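Local coordinates for protein - conserved hypothetical (Bacillus anthracis, PDB 4LES), which is of unknown function, a conserved hypothetical protein whose modelled part is a compact domain built mainly of antiparallel beta strands, at residues 94-97 against 103-106. Sequence-based numbering, arbitrary orientation.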
# COMPACT_ATOMS: atom_id res chain seq x y z
N ASP A 94 7.28 -8.55 -9.66
CA ASP A 94 7.88 -9.88 -9.45
C ASP A 94 8.74 -10.02 -8.19
O ASP A 94 9.09 -11.13 -7.81
CB ASP A 94 8.77 -10.22 -10.65
CG ASP A 94 9.91 -9.20 -10.86
OD1 ASP A 94 9.78 -8.02 -10.43
OD2 ASP A 94 10.93 -9.56 -11.48
N LYS A 95 9.11 -8.91 -7.56
CA LYS A 95 9.95 -8.98 -6.36
C LYS A 95 10.03 -7.65 -5.62
O LYS A 95 9.65 -6.59 -6.15
CB LYS A 95 11.37 -9.43 -6.73
CG LYS A 95 12.09 -8.43 -7.62
CD LYS A 95 13.51 -8.85 -7.96
CE LYS A 95 14.16 -7.77 -8.81
NZ LYS A 95 15.57 -8.06 -9.16
N VAL A 96 10.52 -7.73 -4.37
CA VAL A 96 10.75 -6.55 -3.52
C VAL A 96 12.08 -6.76 -2.81
O VAL A 96 12.53 -7.89 -2.66
CB VAL A 96 9.61 -6.31 -2.47
CG1 VAL A 96 8.31 -5.93 -3.15
CG2 VAL A 96 9.44 -7.50 -1.54
N GLY A 97 12.71 -5.66 -2.40
CA GLY A 97 13.98 -5.71 -1.67
C GLY A 97 15.14 -5.03 -2.37
O GLY A 97 14.94 -4.37 -3.40
N PHE A 103 16.66 -10.05 -1.98
CA PHE A 103 15.36 -9.84 -2.64
C PHE A 103 14.34 -10.91 -2.23
O PHE A 103 14.73 -12.03 -1.97
CB PHE A 103 15.50 -9.92 -4.17
CG PHE A 103 16.30 -8.80 -4.78
CD1 PHE A 103 15.71 -7.56 -4.99
CD2 PHE A 103 17.61 -8.99 -5.16
CE1 PHE A 103 16.44 -6.52 -5.56
CE2 PHE A 103 18.34 -7.96 -5.73
CZ PHE A 103 17.75 -6.73 -5.93
N GLN A 104 13.06 -10.55 -2.16
CA GLN A 104 12.00 -11.54 -1.91
C GLN A 104 11.20 -11.70 -3.20
O GLN A 104 10.93 -10.71 -3.89
CB GLN A 104 11.01 -11.09 -0.85
CG GLN A 104 11.58 -10.79 0.50
CD GLN A 104 10.48 -10.47 1.48
OE1 GLN A 104 9.34 -10.90 1.30
NE2 GLN A 104 10.80 -9.73 2.52
N LYS A 105 10.81 -12.93 -3.50
CA LYS A 105 10.02 -13.26 -4.69
C LYS A 105 8.73 -13.95 -4.26
O LYS A 105 8.75 -14.70 -3.29
CB LYS A 105 10.76 -14.25 -5.60
CG LYS A 105 11.81 -13.67 -6.54
CD LYS A 105 12.26 -14.76 -7.52
CE LYS A 105 13.02 -14.23 -8.73
NZ LYS A 105 14.33 -13.63 -8.35
N PRO A 106 7.62 -13.71 -4.97
CA PRO A 106 6.41 -14.44 -4.63
C PRO A 106 6.51 -15.86 -5.23
O PRO A 106 7.27 -16.07 -6.17
CB PRO A 106 5.31 -13.63 -5.31
CG PRO A 106 5.98 -12.97 -6.47
CD PRO A 106 7.45 -12.88 -6.18
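Lys95 and Phe103 meet on one side of a short antiparallel beta ladder, in which the end of strand 83-96 pairs with strand 102-104 across the intervening loop. The lysine chain is extended from CG to NZ, and with CG placed between the backbone N and the carbonyl carbon (chi1 65°) it runs out to the phenyl ring. Its NZ stands over one face, 4.1 Å from the Phe103 ring centroid and 13° off the normal, a cation-pi contact displaced toward the rim; CD approaches Phe103 CD1 at 3.9 Å. Val96 and Gln104 form the hydrogen-bonded pair, and their side chains, both on the opposite face of the ladder from the Phe103 ring, meet through Val96 CG2 and Gln104 CB. Val96 also packs on Tyr155 of helix 149-158 and on Phe112 of strand 110-121, while Gln104 touches Trp150, so this side of the hairpin lies against the helix. Two backbone bonds fix the register: Val96 N donates to Gln104 O at 3.0 Å, and Gln104 N donates almost straight to Val96 O at 2.8 Å. The same Val96 O, near the plane of the Phe103 ring at its edge, also receives a CA-H...O contact from Phe103 CA at 3.4 Å.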